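SusD family protein (Bacteroides uniformis, PDB 7KV1) probably binds beta-glucans at the surface of a human gut bacterium, as a SusD-family surface glycan-binding protein. Local coordinates at residues P206-K211 against P264-N269; S248-A253 against A416-R421; G255-L260 against A409-N414. All coordinates share one frame; numbering follows the deposited sequence.

Contact 1: residues P206-K211 against P264-N269; sequences PLKYYK and PSFRLN. With NCO (cobalt hexammine(III)), chain C.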
loop_
_atom_site.group_PDB
_atom_site.type_symbol
_atom_site.label_atom_id
_atom_site.label_comp_id
_atom_site.label_asym_id
_atom_site.label_seq_id
_atom_site.Cartn_x
_atom_site.Cartn_y
_atom_site.Cartn_z
ATOM N N PRO A 206 -15.179 -2.184 15.664
ATOM C CA PRO A 206 -14.680 -1.173 16.585
ATOM C C PRO A 206 -13.765 -0.174 15.850
ATOM O O PRO A 206 -13.223 -0.492 14.772
ATOM C CB PRO A 206 -13.922 -2.004 17.609
ATOM C CG PRO A 206 -13.441 -3.191 16.828
ATOM C CD PRO A 206 -14.540 -3.491 15.823
ATOM N N LEU A 207 -13.647 1.040 16.381
ATOM C CA LEU A 207 -12.970 2.150 15.656
ATOM C C LEU A 207 -11.488 1.802 15.577
ATOM O O LEU A 207 -10.917 1.892 14.462
ATOM C CB LEU A 207 -13.175 3.506 16.341
ATOM C CG LEU A 207 -12.618 4.702 15.552
ATOM C CD1 LEU A 207 -13.357 4.891 14.239
ATOM C CD2 LEU A 207 -12.678 5.970 16.373
ATOM N N LYS A 208 -10.930 1.362 16.707
ATOM C CA LYS A 208 -9.471 1.165 16.885
ATOM C C LYS A 208 -9.154 -0.128 17.652
ATOM O O LYS A 208 -8.181 -0.831 17.240
ATOM C CB LYS A 208 -8.893 2.378 17.617
ATOM C CG LYS A 208 -7.380 2.322 17.781
ATOM C CD LYS A 208 -6.818 3.438 18.620
ATOM C CE LYS A 208 -5.308 3.353 18.695
ATOM N NZ LYS A 208 -4.728 4.526 19.381
ATOM N N TYR A 209 -9.887 -0.437 18.733
ATOM C CA TYR A 209 -9.566 -1.591 19.624
ATOM C C TYR A 209 -10.773 -2.508 19.741
ATOM O O TYR A 209 -11.903 -2.010 19.878
ATOM C CB TYR A 209 -9.152 -1.152 21.033
ATOM C CG TYR A 209 -7.822 -0.452 21.129
ATOM C CD1 TYR A 209 -6.641 -1.121 20.879
ATOM C CD2 TYR A 209 -7.744 0.886 21.487
ATOM C CE1 TYR A 209 -5.414 -0.480 20.975
ATOM C CE2 TYR A 209 -6.527 1.546 21.583
ATOM C CZ TYR A 209 -5.360 0.858 21.325
ATOM O OH TYR A 209 -4.161 1.491 21.425
ATOM N N TYR A 210 -10.518 -3.812 19.685
ATOM C CA TYR A 210 -11.471 -4.880 20.085
ATOM C C TYR A 210 -11.456 -4.967 21.620
ATOM O O TYR A 210 -10.372 -4.765 22.205
ATOM C CB TYR A 210 -11.094 -6.187 19.392
ATOM C CG TYR A 210 -11.475 -6.217 17.936
ATOM C CD1 TYR A 210 -10.751 -5.491 16.994
ATOM C CD2 TYR A 210 -12.590 -6.926 17.507
ATOM C CE1 TYR A 210 -11.100 -5.509 15.648
ATOM C CE2 TYR A 210 -12.943 -6.961 16.167
ATOM C CZ TYR A 210 -12.201 -6.244 15.232
ATOM O OH TYR A 210 -12.601 -6.232 13.926
ATOM N N LYS A 211 -12.621 -5.198 22.234
ATOM C CA LYS A 211 -12.838 -5.230 23.711
ATOM C C LYS A 211 -12.825 -6.684 24.182
ATOM O O LYS A 211 -11.711 -7.156 24.484
ATOM C CB LYS A 211 -14.157 -4.539 24.074
ATOM N N PRO A 264 -10.214 11.106 19.965
ATOM C CA PRO A 264 -9.121 11.232 20.926
ATOM C C PRO A 264 -8.042 10.150 20.808
ATOM O O PRO A 264 -7.021 10.304 21.474
ATOM C CB PRO A 264 -9.869 11.160 22.279
ATOM C CG PRO A 264 -11.044 10.257 22.004
ATOM C CD PRO A 264 -11.449 10.573 20.574
ATOM N N SER A 265 -8.221 9.139 19.947
ATOM C CA SER A 265 -7.406 7.891 19.952
ATOM C C SER A 265 -6.266 7.905 18.924
ATOM O O SER A 265 -5.399 7.009 19.011
ATOM C CB SER A 265 -8.285 6.681 19.752
ATOM O OG SER A 265 -9.382 6.717 20.648
ATOM N N PHE A 266 -6.177 8.909 18.053
ATOM C CA PHE A 266 -5.155 8.939 16.972
ATOM C C PHE A 266 -4.337 10.227 17.081
ATOM O O PHE A 266 -4.902 11.281 17.399
ATOM C CB PHE A 266 -5.830 8.819 15.596
ATOM C CG PHE A 266 -6.418 7.456 15.353
ATOM C CD1 PHE A 266 -5.588 6.358 15.223
ATOM C CD2 PHE A 266 -7.785 7.258 15.347
ATOM C CE1 PHE A 266 -6.112 5.086 15.038
ATOM C CE2 PHE A 266 -8.313 5.993 15.168
ATOM C CZ PHE A 266 -7.478 4.910 15.015
ATOM N N ARG A 267 -3.045 10.141 16.818
ATOM C CA ARG A 267 -2.212 11.358 16.690
ATOM C C ARG A 267 -1.000 11.034 15.831
ATOM O O ARG A 267 -0.668 9.850 15.728
ATOM C CB ARG A 267 -1.802 11.917 18.063
ATOM C CG ARG A 267 -1.016 10.954 18.933
ATOM C CD ARG A 267 0.289 11.493 19.509
ATOM N NE ARG A 267 0.184 12.762 20.197
ATOM C CZ ARG A 267 0.747 13.912 19.815
ATOM N NH1 ARG A 267 1.477 14.020 18.708
ATOM N NH2 ARG A 267 0.562 14.979 20.560
ATOM N N LEU A 268 -0.315 12.066 15.337
ATOM C CA LEU A 268 1.002 11.900 14.697
ATOM C C LEU A 268 2.019 11.486 15.757
ATOM O O LEU A 268 2.056 12.090 16.851
ATOM C CB LEU A 268 1.391 13.204 13.995
ATOM C CG LEU A 268 0.534 13.598 12.804
ATOM C CD1 LEU A 268 1.073 14.862 12.167
ATOM C CD2 LEU A 268 0.499 12.480 11.763
ATOM N N ASN A 269 2.837 10.483 15.465
ATOM C CA ASN A 269 4.023 10.212 16.315
ATOM C C ASN A 269 4.876 11.480 16.368
ATOM O O ASN A 269 5.226 12.044 15.326
ATOM C CB ASN A 269 4.837 9.034 15.787
ATOM C CG ASN A 269 5.773 8.461 16.815
ATOM O OD1 ASN A 269 6.456 9.218 17.497
ATOM N ND2 ASN A 269 5.798 7.137 16.930
HETATM CO CO NCO C . -6.511 14.721 17.788
HETATM N N1 NCO C . -6.493 13.322 19.228
HETATM N N2 NCO C . -6.724 16.083 16.345
HETATM N N3 NCO C . -5.923 16.210 19.091
HETATM N N4 NCO C . -8.403 15.076 18.212
HETATM N N5 NCO C . -7.086 13.289 16.451
HETATM N N6 NCO C . -4.607 14.402 17.364
#

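Contact 2: residues S248-A253 against A416-R421; sequences SRFSKA and AELSLR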
loop_
_atom_site.group_PDB
_atom_site.type_symbol
_atom_site.label_atom_id
_atom_site.label_comp_id
_atom_site.label_asym_id
_atom_site.label_seq_id
_atom_site.Cartn_x
_atom_site.Cartn_y
_atom_site.Cartn_z
ATOM N N SER A 248 -18.835 12.340 -6.394
ATOM C CA SER A 248 -20.113 12.092 -5.680
ATOM C C SER A 248 -19.837 11.641 -4.248
ATOM O O SER A 248 -20.725 11.842 -3.397
ATOM C CB SER A 248 -21.029 11.126 -6.398
ATOM O OG SER A 248 -20.620 9.798 -6.180
ATOM N N ARG A 249 -18.662 11.095 -3.958
ATOM C CA ARG A 249 -18.396 10.550 -2.599
ATOM C C ARG A 249 -17.319 11.325 -1.837
ATOM O O ARG A 249 -16.987 10.862 -0.734
ATOM C CB ARG A 249 -18.065 9.063 -2.737
ATOM C CG ARG A 249 -19.308 8.200 -2.919
ATOM C CD ARG A 249 -18.938 6.740 -3.013
ATOM N NE ARG A 249 -20.072 5.807 -3.080
ATOM C CZ ARG A 249 -20.597 5.277 -4.194
ATOM N NH1 ARG A 249 -20.135 5.594 -5.391
ATOM N NH2 ARG A 249 -21.558 4.369 -4.095
ATOM N N PHE A 250 -16.813 12.455 -2.348
ATOM C CA PHE A 250 -15.715 13.214 -1.700
ATOM C C PHE A 250 -16.163 13.711 -0.320
ATOM O O PHE A 250 -15.436 13.559 0.648
ATOM C CB PHE A 250 -15.218 14.379 -2.554
ATOM C CG PHE A 250 -14.347 14.018 -3.727
ATOM C CD1 PHE A 250 -14.005 12.702 -4.016
ATOM C CD2 PHE A 250 -13.884 15.012 -4.562
ATOM C CE1 PHE A 250 -13.229 12.391 -5.116
ATOM C CE2 PHE A 250 -13.104 14.704 -5.668
ATOM C CZ PHE A 250 -12.791 13.389 -5.954
ATOM N N SER A 251 -17.346 14.318 -0.227
ATOM C CA SER A 251 -17.884 14.843 1.058
ATOM C C SER A 251 -18.031 13.723 2.100
ATOM O O SER A 251 -17.715 13.937 3.277
ATOM C CB SER A 251 -19.190 15.562 0.823
ATOM O OG SER A 251 -18.924 16.712 0.026
ATOM N N LYS A 252 -18.559 12.570 1.720
ATOM C CA LYS A 252 -18.692 11.452 2.672
ATOM C C LYS A 252 -17.292 11.006 3.105
ATOM O O LYS A 252 -17.087 10.779 4.302
ATOM C CB LYS A 252 -19.483 10.333 2.010
ATOM C CG LYS A 252 -19.968 9.243 2.928
ATOM C CD LYS A 252 -21.119 8.497 2.276
ATOM C CE LYS A 252 -21.358 7.141 2.886
ATOM N NZ LYS A 252 -22.321 6.359 2.079
ATOM N N ALA A 253 -16.348 10.837 2.170
ATOM C CA ALA A 253 -14.986 10.393 2.536
ATOM C C ALA A 253 -14.373 11.407 3.515
ATOM O O ALA A 253 -13.723 10.989 4.535
ATOM C CB ALA A 253 -14.143 10.200 1.309
ATOM N N ALA A 416 -7.185 16.995 3.919
ATOM C CA ALA A 416 -6.808 18.308 3.339
ATOM C C ALA A 416 -7.187 18.311 1.862
ATOM O O ALA A 416 -7.824 19.260 1.396
ATOM C CB ALA A 416 -5.356 18.604 3.566
ATOM N N GLU A 417 -6.889 17.240 1.144
ATOM C CA GLU A 417 -7.184 17.197 -0.294
ATOM C C GLU A 417 -8.700 17.202 -0.493
ATOM O O GLU A 417 -9.163 17.922 -1.381
ATOM C CB GLU A 417 -6.536 15.974 -0.949
ATOM C CG GLU A 417 -6.961 15.764 -2.382
ATOM C CD GLU A 417 -6.280 14.600 -3.085
ATOM O OE1 GLU A 417 -5.229 14.074 -2.565
ATOM O OE2 GLU A 417 -6.837 14.187 -4.113
ATOM N N LEU A 418 -9.441 16.390 0.264
ATOM C CA LEU A 418 -10.885 16.225 0.035
ATOM C C LEU A 418 -11.588 17.558 0.350
ATOM O O LEU A 418 -12.540 17.935 -0.396
ATOM C CB LEU A 418 -11.409 15.048 0.866
ATOM C CG LEU A 418 -11.014 13.650 0.385
ATOM C CD1 LEU A 418 -11.249 12.630 1.470
ATOM C CD2 LEU A 418 -11.762 13.252 -0.878
ATOM N N SER A 419 -11.113 18.282 1.366
ATOM C CA SER A 419 -11.655 19.609 1.722
ATOM C C SER A 419 -11.435 20.529 0.520
ATOM O O SER A 419 -12.426 21.133 0.012
ATOM C CB SER A 419 -11.012 20.135 2.982
ATOM O OG SER A 419 -11.322 21.493 3.192
ATOM N N LEU A 420 -10.200 20.620 0.029
ATOM C CA LEU A 420 -9.928 21.533 -1.100
ATOM C C LEU A 420 -10.758 21.116 -2.307
ATOM O O LEU A 420 -11.155 22.012 -3.041
ATOM C CB LEU A 420 -8.435 21.563 -1.404
ATOM C CG LEU A 420 -7.580 22.121 -0.269
ATOM C CD1 LEU A 420 -6.117 21.854 -0.547
ATOM C CD2 LEU A 420 -7.862 23.600 -0.036
ATOM N N ARG A 421 -11.026 19.832 -2.529
ATOM C CA ARG A 421 -11.728 19.472 -3.791
ATOM C C ARG A 421 -13.250 19.517 -3.610
ATOM O O ARG A 421 -13.942 19.164 -4.565
ATOM C CB ARG A 421 -11.261 18.123 -4.333
ATOM C CG ARG A 421 -9.778 18.075 -4.634
ATOM C CD ARG A 421 -9.249 16.714 -4.995
ATOM N NE ARG A 421 -9.807 16.199 -6.226
ATOM C CZ ARG A 421 -9.611 14.957 -6.678
ATOM N NH1 ARG A 421 -8.853 14.090 -6.007
ATOM N NH2 ARG A 421 -10.183 14.589 -7.800
#

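Contact 3: residues G255-L260 against A409-N414; sequences GYMKEL and AETLLN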
loop_
_atom_site.group_PDB
_atom_site.type_symbol
_atom_site.label_atom_id
_atom_site.label_comp_id
_atom_site.label_asym_id
_atom_site.label_seq_id
_atom_site.Cartn_x
_atom_site.Cartn_y
_atom_site.Cartn_z
ATOM N N GLY A 255 -15.968 13.410 5.592
ATOM C CA GLY A 255 -16.665 13.142 6.867
ATOM C C GLY A 255 -15.971 12.040 7.639
ATOM O O GLY A 255 -15.691 12.235 8.836
ATOM N N TYR A 256 -15.607 10.942 6.988
ATOM C CA TYR A 256 -14.960 9.799 7.680
ATOM C C TYR A 256 -13.577 10.205 8.172
ATOM O O TYR A 256 -13.224 9.837 9.302
ATOM C CB TYR A 256 -14.897 8.564 6.792
ATOM C CG TYR A 256 -16.233 7.958 6.435
ATOM C CD1 TYR A 256 -17.267 7.915 7.354
ATOM C CD2 TYR A 256 -16.473 7.410 5.188
ATOM C CE1 TYR A 256 -18.502 7.369 7.049
ATOM C CE2 TYR A 256 -17.689 6.815 4.881
ATOM C CZ TYR A 256 -18.712 6.792 5.812
ATOM O OH TYR A 256 -19.940 6.235 5.529
ATOM N N MET A 257 -12.812 10.922 7.344
ATOM C CA MET A 257 -11.482 11.439 7.746
ATOM C C MET A 257 -11.643 12.366 8.965
ATOM O O MET A 257 -10.885 12.172 9.927
ATOM C CB MET A 257 -10.767 12.147 6.599
ATOM C CG MET A 257 -10.532 11.250 5.408
ATOM S SD MET A 257 -9.491 9.829 5.713
ATOM C CE MET A 257 -10.681 8.551 6.130
ATOM N N LYS A 258 -12.616 13.283 8.961
ATOM C CA LYS A 258 -12.863 14.213 10.103
ATOM C C LYS A 258 -13.294 13.464 11.364
ATOM O O LYS A 258 -12.940 13.941 12.442
ATOM C CB LYS A 258 -13.881 15.283 9.722
ATOM C CG LYS A 258 -13.264 16.341 8.827
ATOM C CD LYS A 258 -14.257 17.217 8.123
ATOM C CE LYS A 258 -14.889 18.268 9.002
ATOM N NZ LYS A 258 -15.716 19.128 8.126
ATOM N N GLU A 259 -13.989 12.326 11.262
ATOM C CA GLU A 259 -14.260 11.506 12.471
ATOM C C GLU A 259 -12.926 11.062 13.080
ATOM O O GLU A 259 -12.852 10.998 14.288
ATOM C CB GLU A 259 -15.049 10.226 12.196
ATOM C CG GLU A 259 -16.428 10.462 11.641
ATOM C CD GLU A 259 -17.210 9.162 11.473
ATOM O OE1 GLU A 259 -17.140 8.295 12.375
ATOM O OE2 GLU A 259 -17.868 9.023 10.421
ATOM N N LEU A 260 -11.937 10.658 12.277
ATOM C CA LEU A 260 -10.654 10.177 12.844
ATOM C C LEU A 260 -9.894 11.378 13.418
ATOM O O LEU A 260 -9.287 11.230 14.475
ATOM C CB LEU A 260 -9.838 9.466 11.755
ATOM C CG LEU A 260 -10.471 8.189 11.214
ATOM C CD1 LEU A 260 -9.563 7.548 10.189
ATOM C CD2 LEU A 260 -10.836 7.234 12.342
ATOM N N ALA A 409 -1.023 10.230 9.357
ATOM C CA ALA A 409 -0.498 11.261 8.420
ATOM C C ALA A 409 -1.341 11.247 7.135
ATOM O O ALA A 409 -1.726 12.321 6.638
ATOM C CB ALA A 409 0.978 11.084 8.129
ATOM N N GLU A 410 -1.713 10.054 6.665
ATOM C CA GLU A 410 -2.531 9.896 5.448
ATOM C C GLU A 410 -3.983 10.345 5.695
ATOM O O GLU A 410 -4.598 10.915 4.777
ATOM C CB GLU A 410 -2.399 8.464 4.922
ATOM C CG GLU A 410 -2.964 8.325 3.546
ATOM C CD GLU A 410 -2.867 6.974 2.867
ATOM O OE1 GLU A 410 -2.400 5.987 3.487
ATOM O OE2 GLU A 410 -3.172 6.958 1.663
ATOM N N THR A 411 -4.530 10.122 6.890
ATOM C CA THR A 411 -5.842 10.698 7.298
ATOM C C THR A 411 -5.806 12.218 7.085
ATOM O O THR A 411 -6.721 12.752 6.425
ATOM C CB THR A 411 -6.193 10.314 8.740
ATOM O OG1 THR A 411 -5.973 8.910 8.946
ATOM C CG2 THR A 411 -7.613 10.711 9.072
ATOM N N LEU A 412 -4.772 12.901 7.590
ATOM C CA LEU A 412 -4.715 14.386 7.551
ATOM C C LEU A 412 -4.591 14.823 6.091
ATOM O O LEU A 412 -5.345 15.727 5.681
ATOM C CB LEU A 412 -3.546 14.892 8.407
ATOM C CG LEU A 412 -3.716 14.748 9.923
ATOM C CD1 LEU A 412 -2.374 14.906 10.611
ATOM C CD2 LEU A 412 -4.717 15.757 10.501
ATOM N N LEU A 413 -3.719 14.178 5.311
ATOM C CA LEU A 413 -3.475 14.573 3.902
ATOM C C LEU A 413 -4.684 14.208 3.031
ATOM O O LEU A 413 -4.987 14.986 2.098
ATOM C CB LEU A 413 -2.158 13.984 3.399
ATOM C CG LEU A 413 -0.896 14.490 4.114
ATOM C CD1 LEU A 413 0.347 13.837 3.561
ATOM C CD2 LEU A 413 -0.726 15.997 4.001
ATOM N N ASN A 414 -5.362 13.094 3.329
ATOM C CA ASN A 414 -6.627 12.733 2.661
ATOM C C ASN A 414 -7.629 13.865 2.912
ATOM O O ASN A 414 -8.251 14.347 1.972
ATOM C CB ASN A 414 -7.218 11.420 3.192
ATOM C CG ASN A 414 -6.573 10.152 2.662
ATOM O OD1 ASN A 414 -5.729 10.201 1.774
ATOM N ND2 ASN A 414 -6.952 9.019 3.235
#

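Contact 1: residues P206-K211 against P264-N269
K208 reaches across from the loop after helix 185-201 to S265 and F266, in the loop that follows helix 250-262, and so joins two irregular segments in the helical, TPR-related SusD fold. The lysine carries the contact as a straight rod: CG stands anti to the backbone N (chi1 -176°) and every later torsion is extended, which sends NZ as far as the main chain of the opposite loop. There NZ donates to S265 O at 2.6 Å, tilted 19° from the carbonyl plane. The same ammonium forms a salt bridge with D284, which lets one side chain tie the loop ahead of helix 230-244 to two later parts of the chain. K208 CG lies 3.8 Å from F266 CZ, the two side chains sliding past each other in opposite directions, while K208 CD meets S265 CB at 3.7 Å. On the other side of CG the ring of Y209 offers a face, with CG 3.9 Å above its plane and displaced toward the rim; the aliphatic part is thus flanked by two aromatic rings. Any cation-pi attraction of NZ to the F266 ring is weak at best, since the centroid is 5.0 Å away. Behind that ring, the carbonyl oxygen of F266 accepts hydrogen bonds from three ammines of the bound cobalt hexammine, N1 at 3.2 Å and N5 and N6 both at 3.1 Å.

Contact 2: residues S248-A253 against A416-R421
F250, in the first turn of helix 250-262, meets L418 and R421 at the C-terminal end of helix 408-420, and the evidence divides into apolar packing, an aromatic-guanidinium contact and polar anchoring. The apolar part is split between the two methyls of L418. Its CD2 packs 3.9 Å from F250 CD1, the two side chains crossing at about a right angle, and its CD1 rests 3.8 Å from A253 CB, one turn further along the first helix. L418 therefore bridges successive turns of its neighbour.

In the aromatic contact the ring supplies its edge and the guanidinium its face: F250 CZ stands 3.4 Å from R421 NH2, and the two planes are 66° apart. The bend at chi3 (64°) turns NE and the guanidinium, presenting one face to the ring edge at F250 CZ.

Polar bonds hold that flat end. R421 NH1 forms a salt bridge with E417 OE2 at 2.8 Å, one helical turn back, with the carboxylate oxygen near the guanidinium plane; the N-H...O angle of 143° shows a bent bond. R474 makes a second salt bridge with E417 OE2, and N245 OD1 accepts a hydrogen bond from R421 NH2. V241 of helix 230-244 also touches F250. This largely buried packing of L418 and R421 against F250 and A253 joins neighbouring helices of the TPR-like, SusD-type scaffold.

Contact 3: residues G255-L260 against A409-N414
The side-chain amide of N414 is engaged at both ends: ND2 points at M257 SD across the contact, and OD1 accepts a hydrogen bond from R458 NH1 of helix 451-461. The bond to sulphur is weak, with 3.6 Å between N414 ND2 and M257 SD, but nearly straight, the N-H...S angle being 163°. The bond from R458 NH1 to OD1 is the main evidence for the amide's orientation, and the weak N-H...S contact agrees with it.

The methionine reaches this position by folding. The bend at chi2 (-62°) sets SD beside the N414 amide, close to its plane, on the side of ND2 and CB, where it also lies 3.7 Å from N414 CB. The two side chains run obliquely to one another.

Next to this pair, one turn earlier on helix 408-420, T411 uses its methyl branch. T411 CG2 is 3.7 Å from M257 O and equally 3.7 Å from L260 CB, so a single methyl sits against both the backbone and a side chain of the facing helix. L260 CD1 extends the patch, 3.9 Å from T411 CG2, with the two side chains crossing at about a right angle. M235 of helix 230-244 touches both T411 and N414 and adds a third helix to the buried cluster.

The axes of the two short segments approach to 9.2 Å with 135° between their N-to-C directions, an oblique crossing closer to antiparallel than to parallel. Such packing of helices 250-262 and 408-420 belongs to the TPR-like helical scaffold of SusD-family proteins.

In the fold
From the N terminus, the chain passes helix 185-201 and enters the loop of 206-211, then helix 230-244, then the 3-10 turn and helix 250-262 that carry the first segments of contacts 2 and 3. Contact 1 closes the shortest loop when the chain reaches 264-269. Helix 408-420 then closes contact 3 and, one or two turns later, contact 2, whose loop therefore encloses that of contact 3. Contact 1 crosses both. Contacts 2 and 3, with centres about 10 Å apart, form one continuous seam between the two helices. Contact 1 adjoins contact 3 at that seam's other end, with L268 against A409 and L412, and L207 against L260, joining loops to helices.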